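Local coordinates for Mgp-operon protein 3 (Mycoplasma pneumoniae M129, PDB 6TM0) that probably serves as a membrane-bound cell adhesin that binds sialylated sugars, here seen holding N-acetylneuraminic acid in a pocket built of loops, at residues L209-G214 and N630-Q635; P604-F609 and Y617-S622. All coordinates share one frame; numbering follows the deposited sequence.

Contact 1. Residues L209-G214 and N630-Q635; sequences LKNNPG and NNEEVQ. With SIA (N-acetyl-alpha-neuraminic acid), chain C.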
ATOM      1  N   LEU A 209      18.040  -0.641  29.375  1.00 97.89           N
ATOM      2  CA  LEU A 209      17.954  -1.934  28.693  1.00 98.38           C
ATOM      3  C   LEU A 209      17.938  -3.112  29.678  1.00104.54           C
ATOM      4  O   LEU A 209      18.499  -4.171  29.375  1.00104.74           O
ATOM      5  CB  LEU A 209      19.124  -2.071  27.703  1.00 98.27           C
ATOM      6  CG  LEU A 209      19.102  -1.094  26.537  1.00102.65           C
ATOM      7  CD1 LEU A 209      20.503  -0.651  26.165  1.00102.02           C
ATOM      8  CD2 LEU A 209      18.317  -1.657  25.354  1.00105.93           C
ATOM      9  N   LYS A 210      17.279  -2.926  30.854  1.00101.14           N
ATOM     10  CA  LYS A 210      17.157  -3.918  31.930  1.00100.25           C
ATOM     11  C   LYS A 210      16.480  -5.180  31.415  1.00103.24           C
ATOM     12  O   LYS A 210      15.466  -5.103  30.721  1.00101.61           O
ATOM     13  CB  LYS A 210      16.378  -3.324  33.113  1.00102.52           C
ATOM     14  CG  LYS A 210      16.361  -4.169  34.381  1.00115.22           C
ATOM     15  CD  LYS A 210      15.423  -3.560  35.418  1.00126.44           C
ATOM     16  CE  LYS A 210      14.022  -4.129  35.384  1.00140.79           C
ATOM     17  NZ  LYS A 210      13.868  -5.217  36.373  1.00157.87           N
ATOM     18  N   ASN A 211      17.082  -6.343  31.718  1.00100.30           N
ATOM     19  CA  ASN A 211      16.612  -7.667  31.311  1.00100.05           C
ATOM     20  C   ASN A 211      16.562  -7.854  29.765  1.00104.18           C
ATOM     21  O   ASN A 211      16.026  -8.859  29.281  1.00104.03           O
ATOM     22  CB  ASN A 211      15.263  -8.007  31.986  1.00100.10           C
ATOM     23  CG  ASN A 211      15.338  -8.108  33.493  1.00117.43           C
ATOM     24  OD1 ASN A 211      16.111  -8.885  34.054  1.00115.65           O
ATOM     25  ND2 ASN A 211      14.527  -7.330  34.187  1.00104.99           N
ATOM     26  N   ASN A 212      17.163  -6.918  28.998  1.00 99.86           N
ATOM     27  CA  ASN A 212      17.204  -7.017  27.538  1.00 98.86           C
ATOM     28  C   ASN A 212      18.258  -8.069  27.128  1.00100.34           C
ATOM     29  O   ASN A 212      19.442  -7.908  27.441  1.00 99.34           O
ATOM     30  CB  ASN A 212      17.472  -5.658  26.906  1.00 97.97           C
ATOM     31  CG  ASN A 212      17.312  -5.638  25.419  1.00106.46           C
ATOM     32  OD1 ASN A 212      18.122  -6.195  24.674  1.00 97.66           O
ATOM     33  ND2 ASN A 212      16.271  -4.973  24.956  1.00 93.64           N
ATOM     34  N   PRO A 213      17.833  -9.173  26.472  1.00 95.45           N
ATOM     35  CA  PRO A 213      18.788 -10.242  26.131  1.00 94.98           C
ATOM     36  C   PRO A 213      19.474 -10.153  24.762  1.00 98.45           C
ATOM     37  O   PRO A 213      20.211 -11.073  24.390  1.00 97.17           O
ATOM     38  CB  PRO A 213      17.930 -11.512  26.234  1.00 96.61           C
ATOM     39  CG  PRO A 213      16.491 -11.045  26.097  1.00100.94           C
ATOM     40  CD  PRO A 213      16.461  -9.546  26.072  1.00 96.57           C
ATOM     41  N   GLY A 214      19.236  -9.073  24.024  1.00 95.19           N
ATOM     42  CA  GLY A 214      19.800  -8.928  22.692  1.00 94.85           C
ATOM     43  C   GLY A 214      20.791  -7.803  22.473  1.00 98.66           C
ATOM     44  O   GLY A 214      20.453  -6.864  21.753  1.00 98.86           O
ATOM     45  N   ASN A 630      11.366 -14.102  37.515  1.00101.88           N
ATOM     46  CA  ASN A 630      10.516 -14.072  36.317  1.00101.62           C
ATOM     47  C   ASN A 630       9.292 -13.133  36.442  1.00106.47           C
ATOM     48  O   ASN A 630       8.327 -13.279  35.690  1.00106.95           O
ATOM     49  CB  ASN A 630      10.118 -15.484  35.872  1.00 99.19           C
ATOM     50  CG  ASN A 630      11.305 -16.301  35.439  1.00109.69           C
ATOM     51  OD1 ASN A 630      11.639 -17.331  36.041  1.00 93.95           O
ATOM     52  ND2 ASN A 630      11.982 -15.845  34.390  1.00102.82           N
ATOM     53  N   ASN A 631       9.374 -12.126  37.334  1.00102.28           N
ATOM     54  CA  ASN A 631       8.322 -11.134  37.555  1.00101.42           C
ATOM     55  C   ASN A 631       8.773  -9.725  37.159  1.00106.16           C
ATOM     56  O   ASN A 631       7.950  -8.812  37.147  1.00105.52           O
ATOM     57  CB  ASN A 631       7.807 -11.187  39.009  1.00 98.08           C
ATOM     58  CG  ASN A 631       8.849 -10.948  40.089  1.00101.84           C
ATOM     59  OD1 ASN A 631      10.057 -10.888  39.821  1.00 89.91           O
ATOM     60  ND2 ASN A 631       8.397 -10.799  41.348  1.00 88.38           N
ATOM     61  N   GLU A 632      10.069  -9.555  36.813  1.00104.11           N
ATOM     62  CA  GLU A 632      10.657  -8.270  36.400  1.00104.43           C
ATOM     63  C   GLU A 632      10.253  -7.862  34.970  1.00108.42           C
ATOM     64  O   GLU A 632       9.716  -8.666  34.209  1.00108.38           O
ATOM     65  CB  GLU A 632      12.194  -8.284  36.521  1.00106.04           C
ATOM     66  CG  GLU A 632      12.746  -8.164  37.934  1.00118.43           C
ATOM     67  CD  GLU A 632      14.247  -8.373  38.038  1.00139.95           C
ATOM     68  OE1 GLU A 632      15.009  -7.480  37.601  1.00124.13           O
ATOM     69  OE2 GLU A 632      14.663  -9.430  38.563  1.00141.56           O
ATOM     70  N   GLU A 633      10.542  -6.604  34.614  1.00103.87           N
ATOM     71  CA  GLU A 633      10.251  -6.031  33.308  1.00102.67           C
ATOM     72  C   GLU A 633      11.396  -6.268  32.345  1.00103.52           C
ATOM     73  O   GLU A 633      12.561  -6.040  32.688  1.00102.84           O
ATOM     74  CB  GLU A 633      10.006  -4.512  33.462  1.00104.05           C
ATOM     75  CG  GLU A 633       9.814  -3.729  32.168  1.00110.12           C
ATOM     76  CD  GLU A 633       9.593  -2.241  32.359  1.00125.66           C
ATOM     77  OE1 GLU A 633      10.503  -1.552  32.876  1.00104.94           O
ATOM     78  OE2 GLU A 633       8.501  -1.763  31.983  1.00127.42           O
ATOM     79  N   VAL A 634      11.064  -6.667  31.123  1.00 97.92           N
ATOM     80  CA  VAL A 634      12.080  -6.769  30.082  1.00 96.70           C
ATOM     81  C   VAL A 634      11.975  -5.426  29.356  1.00 97.03           C
ATOM     82  O   VAL A 634      10.931  -5.109  28.802  1.00 96.10           O
ATOM     83  CB  VAL A 634      11.937  -7.996  29.157  1.00100.69           C
ATOM     84  CG1 VAL A 634      13.193  -8.185  28.319  1.00100.40           C
ATOM     85  CG2 VAL A 634      11.652  -9.254  29.965  1.00100.55           C
ATOM     86  N   GLN A 635      13.014  -4.597  29.491  1.00 92.86           N
ATOM     87  CA  GLN A 635      13.113  -3.225  28.979  1.00 91.85           C
ATOM     88  C   GLN A 635      13.687  -3.136  27.590  1.00 95.24           C
ATOM     89  O   GLN A 635      14.496  -3.980  27.189  1.00 93.98           O
ATOM     90  CB  GLN A 635      13.965  -2.354  29.919  1.00 92.62           C
ATOM     91  CG  GLN A 635      13.398  -2.173  31.308  1.00 82.97           C
ATOM     92  CD  GLN A 635      13.868  -0.879  31.871  1.00 97.09           C
ATOM     93  OE1 GLN A 635      15.062  -0.570  31.853  1.00 94.95           O
ATOM     94  NE2 GLN A 635      12.935  -0.080  32.358  1.00 88.11           N
TER
HETATM   95  C1  SIA C   3      23.330 -16.690  20.419  0.70119.38           C
HETATM   96  C2  SIA C   3      24.293 -15.649  21.030  0.70116.85           C
HETATM   97  C3  SIA C   3      24.792 -14.586  20.068  0.70115.33           C
HETATM   98  C4  SIA C   3      23.667 -13.631  19.663  0.70115.08           C
HETATM   99  C5  SIA C   3      22.841 -13.122  20.841  0.70113.56           C
HETATM  100  C6  SIA C   3      22.508 -14.233  21.844  0.70114.53           C
HETATM  101  C7  SIA C   3      21.912 -13.739  23.163  0.70114.13           C
HETATM  102  C8  SIA C   3      21.691 -14.797  24.246  0.70114.17           C
HETATM  103  C9  SIA C   3      20.656 -14.381  25.274  0.70113.99           C
HETATM  104  C10 SIA C   3      21.453 -11.165  20.307  0.70107.64           C
HETATM  105  C11 SIA C   3      20.266 -10.690  19.522  0.70106.94           C
HETATM  106  N5  SIA C   3      21.630 -12.486  20.346  0.70110.89           N
HETATM  107  O1A SIA C   3      22.497 -17.295  21.076  0.70119.37           O
HETATM  108  O1B SIA C   3      23.479 -16.892  19.133  0.70121.32           O
HETATM  109  O4  SIA C   3      24.165 -12.544  18.883  0.70115.52           O
HETATM  110  O6  SIA C   3      23.655 -15.049  22.151  0.70116.11           O
HETATM  111  O7  SIA C   3      22.736 -12.714  23.706  0.70114.16           O
HETATM  112  O8  SIA C   3      21.311 -16.061  23.698  0.70115.12           O
HETATM  113  O9  SIA C   3      21.027 -13.171  25.916  0.70114.63           O
HETATM  114  O10 SIA C   3      22.220 -10.387  20.866  0.70105.96           O
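Two successive asparagine side chains, N211 and N212, reach across to the main chain of 630-635 and bind two of its carbonyls, in a contact between two irregular loop segments. L209-N212 forms a type II beta turn, with N211 inside it and N212 at its end. N211 ND2 donates to E633 O at 2.8 Å; the carbonyl lies close to the amide plane of N211, yet the donor stands 42° out of the carbonyl plane and so is not on a lone pair. N212 ND2 meets Q635 O at 3.0 Å, in the plane of both groups. CG of N212 lies anti to the backbone N (chi1 -171°), which carries the amide toward Q635, while OD1 turns back to accept from G214 N at 3.2 Å, closing an Asx turn. With both ends of the amide engaged, its rotation is fixed. Between the two asparagine bonds, Q635 N donates to K210 O at 2.8 Å. K210 N in turn donates weakly to Q635 OE1, and Q635 NE2 is held by E633 OE1.

At the partly exposed margin K210 runs out over E633 and bends at chi3 and chi4, so that NZ forms a salt bridge with E632 OE1 at 2.8 Å, though the hydrogen bond within it is weak; the two side chains cross at about a right angle. The same oxygen takes a weak bond from N211 ND2, the amide and carboxylate planes standing 71° apart. V634 CG1 packs under the turn, touching N211 O and P213 CD. W200 NE1, from helix 200-207, donates to N212 O. P213, just after the turn, gives its carbonyl to the sugar: P213 O accepts from SIA O9 at 2.7 Å and from SIA O7 at 3.1 Å.

Contact 2. Residues P604-F609 and Y617-S622; sequences PINGLF and YVTPVS. With SIA (N-acetyl-alpha-neuraminic acid), chain C.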
ATOM      1  N   PRO A 604      15.342  -2.038  19.628  1.00 76.85           N
ATOM      2  CA  PRO A 604      15.705  -3.413  19.209  1.00 77.86           C
ATOM      3  C   PRO A 604      15.766  -4.453  20.346  1.00 84.05           C
ATOM      4  O   PRO A 604      16.016  -4.085  21.501  1.00 85.95           O
ATOM      5  CB  PRO A 604      17.067  -3.229  18.515  1.00 79.58           C
ATOM      6  CG  PRO A 604      17.139  -1.793  18.145  1.00 83.58           C
ATOM      7  CD  PRO A 604      16.343  -1.049  19.172  1.00 78.64           C
ATOM      8  N   ILE A 605      15.516  -5.745  20.022  1.00 78.85           N
ATOM      9  CA  ILE A 605      15.525  -6.873  20.968  1.00 77.88           C
ATOM     10  C   ILE A 605      15.692  -8.232  20.247  1.00 81.24           C
ATOM     11  O   ILE A 605      16.208  -9.182  20.843  1.00 80.53           O
ATOM     12  CB  ILE A 605      14.274  -6.860  21.924  1.00 80.35           C
ATOM     13  CG1 ILE A 605      14.537  -7.671  23.227  1.00 79.61           C
ATOM     14  CG2 ILE A 605      12.975  -7.309  21.200  1.00 80.71           C
ATOM     15  CD1 ILE A 605      13.529  -7.444  24.387  1.00 78.70           C
ATOM     16  N   ASN A 606      15.211  -8.329  18.995  1.00 77.81           N
ATOM     17  CA  ASN A 606      15.259  -9.569  18.236  1.00 77.82           C
ATOM     18  C   ASN A 606      16.507  -9.707  17.384  1.00 84.86           C
ATOM     19  O   ASN A 606      17.080  -8.715  16.930  1.00 84.56           O
ATOM     20  CB  ASN A 606      13.996  -9.758  17.423  1.00 74.99           C
ATOM     21  CG  ASN A 606      12.757  -9.917  18.274  1.00 88.33           C
ATOM     22  OD1 ASN A 606      12.774 -10.534  19.344  1.00 75.42           O
ATOM     23  ND2 ASN A 606      11.639  -9.375  17.811  1.00 79.53           N
ATOM     24  N   GLY A 607      16.942 -10.954  17.253  1.00 84.20           N
ATOM     25  CA  GLY A 607      18.119 -11.392  16.510  1.00 85.00           C
ATOM     26  C   GLY A 607      18.254 -12.896  16.604  1.00 91.10           C
ATOM     27  O   GLY A 607      17.309 -13.568  17.027  1.00 90.74           O
ATOM     28  N   LEU A 608      19.423 -13.444  16.230  1.00 89.09           N
ATOM     29  CA  LEU A 608      19.658 -14.893  16.313  1.00 88.95           C
ATOM     30  C   LEU A 608      19.959 -15.320  17.750  1.00 94.55           C
ATOM     31  O   LEU A 608      20.961 -14.888  18.323  1.00 94.09           O
ATOM     32  CB  LEU A 608      20.784 -15.344  15.361  1.00 88.54           C
ATOM     33  CG  LEU A 608      21.140 -16.828  15.378  1.00 92.45           C
ATOM     34  CD1 LEU A 608      20.618 -17.518  14.156  1.00 92.80           C
ATOM     35  CD2 LEU A 608      22.636 -17.023  15.472  1.00 94.37           C
ATOM     36  N   PHE A 609      19.083 -16.169  18.317  1.00 92.24           N
ATOM     37  CA  PHE A 609      19.216 -16.753  19.655  1.00 92.15           C
ATOM     38  C   PHE A 609      19.332 -18.261  19.465  1.00103.71           C
ATOM     39  O   PHE A 609      18.457 -18.883  18.845  1.00103.08           O
ATOM     40  CB  PHE A 609      18.013 -16.411  20.552  1.00 92.01           C
ATOM     41  CG  PHE A 609      17.901 -14.973  20.998  1.00 91.62           C
ATOM     42  CD1 PHE A 609      17.272 -14.025  20.197  1.00 93.22           C
ATOM     43  CD2 PHE A 609      18.367 -14.577  22.242  1.00 92.04           C
ATOM     44  CE1 PHE A 609      17.125 -12.708  20.625  1.00 93.02           C
ATOM     45  CE2 PHE A 609      18.217 -13.260  22.673  1.00 94.45           C
ATOM     46  CZ  PHE A 609      17.584 -12.339  21.866  1.00 92.40           C
ATOM     47  N   TYR A 617      14.875 -16.474  15.765  1.00100.44           N
ATOM     48  CA  TYR A 617      15.091 -15.063  15.424  1.00 98.45           C
ATOM     49  C   TYR A 617      14.264 -14.077  16.294  1.00 97.00           C
ATOM     50  O   TYR A 617      14.179 -12.903  15.959  1.00 96.86           O
ATOM     51  CB  TYR A 617      14.886 -14.804  13.916  1.00100.11           C
ATOM     52  CG  TYR A 617      15.932 -15.439  13.022  1.00102.59           C
ATOM     53  CD1 TYR A 617      17.220 -14.913  12.937  1.00104.28           C
ATOM     54  CD2 TYR A 617      15.620 -16.532  12.219  1.00104.08           C
ATOM     55  CE1 TYR A 617      18.188 -15.493  12.112  1.00105.20           C
ATOM     56  CE2 TYR A 617      16.578 -17.125  11.394  1.00105.33           C
ATOM     57  CZ  TYR A 617      17.863 -16.605  11.343  1.00112.95           C
ATOM     58  OH  TYR A 617      18.793 -17.202  10.515  1.00111.72           O
ATOM     59  N   VAL A 618      13.682 -14.548  17.410  1.00 89.77           N
ATOM     60  CA  VAL A 618      12.837 -13.776  18.339  1.00 87.84           C
ATOM     61  C   VAL A 618      13.397 -13.942  19.754  1.00 92.61           C
ATOM     62  O   VAL A 618      14.042 -14.959  20.037  1.00 92.20           O
ATOM     63  CB  VAL A 618      11.352 -14.241  18.249  1.00 90.20           C
ATOM     64  CG1 VAL A 618      10.478 -13.642  19.342  1.00 89.43           C
ATOM     65  CG2 VAL A 618      10.770 -13.925  16.892  1.00 90.04           C
ATOM     66  N   THR A 619      13.120 -12.962  20.646  1.00 89.26           N
ATOM     67  CA  THR A 619      13.587 -12.951  22.035  1.00 89.10           C
ATOM     68  C   THR A 619      12.942 -14.089  22.883  1.00 93.38           C
ATOM     69  O   THR A 619      11.737 -14.334  22.759  1.00 93.32           O
ATOM     70  CB  THR A 619      13.427 -11.542  22.655  1.00 94.79           C
ATOM     71  OG1 THR A 619      14.065 -11.515  23.924  1.00 94.54           O
ATOM     72  CG2 THR A 619      11.974 -11.099  22.794  1.00 93.67           C
ATOM     73  N   PRO A 620      13.720 -14.807  23.735  1.00 89.27           N
ATOM     74  CA  PRO A 620      13.116 -15.875  24.549  1.00 88.46           C
ATOM     75  C   PRO A 620      12.633 -15.350  25.903  1.00 90.61           C
ATOM     76  O   PRO A 620      12.076 -16.104  26.700  1.00 90.96           O
ATOM     77  CB  PRO A 620      14.257 -16.885  24.693  1.00 89.94           C
ATOM     78  CG  PRO A 620      15.524 -16.084  24.431  1.00 94.55           C
ATOM     79  CD  PRO A 620      15.165 -14.692  24.016  1.00 90.25           C
ATOM     80  N   VAL A 621      12.884 -14.061  26.169  1.00 84.90           N
ATOM     81  CA  VAL A 621      12.497 -13.367  27.386  1.00 85.24           C
ATOM     82  C   VAL A 621      11.866 -12.058  26.940  1.00 92.11           C
ATOM     83  O   VAL A 621      12.491 -11.291  26.202  1.00 92.48           O
ATOM     84  CB  VAL A 621      13.682 -13.121  28.375  1.00 88.77           C
ATOM     85  CG1 VAL A 621      13.190 -12.529  29.693  1.00 87.89           C
ATOM     86  CG2 VAL A 621      14.473 -14.398  28.642  1.00 88.88           C
ATOM     87  N   SER A 622      10.623 -11.813  27.374  1.00 89.51           N
ATOM     88  CA  SER A 622       9.872 -10.610  27.044  1.00 89.48           C
ATOM     89  C   SER A 622       8.807 -10.327  28.104  1.00 95.09           C
ATOM     90  O   SER A 622       8.484 -11.201  28.910  1.00 95.28           O
ATOM     91  CB  SER A 622       9.236 -10.730  25.658  1.00 92.36           C
ATOM     92  OG  SER A 622       8.003 -11.435  25.666  1.00101.93           O
TER
HETATM   93  C1  SIA C   3      23.330 -16.690  20.419  0.70119.38           C
HETATM   94  C2  SIA C   3      24.293 -15.649  21.030  0.70116.85           C
HETATM   95  C3  SIA C   3      24.792 -14.586  20.068  0.70115.33           C
HETATM   96  C4  SIA C   3      23.667 -13.631  19.663  0.70115.08           C
HETATM   97  C5  SIA C   3      22.841 -13.122  20.841  0.70113.56           C
HETATM   98  C6  SIA C   3      22.508 -14.233  21.844  0.70114.53           C
HETATM   99  C7  SIA C   3      21.912 -13.739  23.163  0.70114.13           C
HETATM  100  C8  SIA C   3      21.691 -14.797  24.246  0.70114.17           C
HETATM  101  C9  SIA C   3      20.656 -14.381  25.274  0.70113.99           C
HETATM  102  C10 SIA C   3      21.453 -11.165  20.307  0.70107.64           C
HETATM  103  C11 SIA C   3      20.266 -10.690  19.522  0.70106.94           C
HETATM  104  N5  SIA C   3      21.630 -12.486  20.346  0.70110.89           N
HETATM  105  O1A SIA C   3      22.497 -17.295  21.076  0.70119.37           O
HETATM  106  O1B SIA C   3      23.479 -16.892  19.133  0.70121.32           O
HETATM  107  O4  SIA C   3      24.165 -12.544  18.883  0.70115.52           O
HETATM  108  O6  SIA C   3      23.655 -15.049  22.151  0.70116.11           O
HETATM  109  O7  SIA C   3      22.736 -12.714  23.706  0.70114.16           O
HETATM  110  O8  SIA C   3      21.311 -16.061  23.698  0.70115.12           O
HETATM  111  O9  SIA C   3      21.027 -13.171  25.916  0.70114.63           O
HETATM  112  O10 SIA C   3      22.220 -10.387  20.866  0.70105.96           O
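The F609 and P620 side chains cross at about a right angle, and the F609 ring is the tight part of this contact between two loop segments: 604-609 lines the sialic acid pocket, and P620 backs F609 from the face opposite the sugar. P620 CD sits over that face, 3.8 Å from the ring centroid and 20° off the normal, a CH-pi contact; T619 CA makes a second, off-centre one. On the other face SIA N5 lies 4.1 Å above the ring plane of F609, over its centre. The ring is thus layered between proline and ligand. Nearby, N606 OD1 accepts from T619 N at 2.8 Å; with CG anti to the carbonyl carbon (chi1 -64°), the amide oxygen is swung over to the other segment. N606 ND2 is bound to S580 OG, which leaves the amide little freedom to turn.

The other flank is looser. L608 is exposed and meets Y617 by apolar contact, CD1 to CE1 at 3.8 Å, approaching the ring obliquely; Y617 itself is buried against F615 and F670. G607, with no side chain, lets the acetyl methyl C11 of SIA come to 3.8 Å from its CA. SIA N5 also makes a weak bond to L608 O. This is consistent with the N-acetyl group being read, on this side, by an aromatic face and a carbonyl, without a charged partner from these segments.

Overall arrangement
The contacts lie on the same side of the chain's centre, their centres about 11 Å apart, and share the ligand. Contact 2 is the more buried, formed wholly within the long loop region between helix 591-595 and strand 650-654. Contact 1 is partly buried and farther out, joining that region to a loop remote in sequence, the one between helix 200-207 and strand 220-222. Both set asparagine amides on main chain; contact 1 has two such residues and adds a partly exposed salt bridge, contact 2 adds CH-pi packing on F609. They touch at several points, among them P213 CG on T619 OG1 (3.3 Å) and V634 CG2 on S622 C. T610 OG1 and K216 N also bond the sugar.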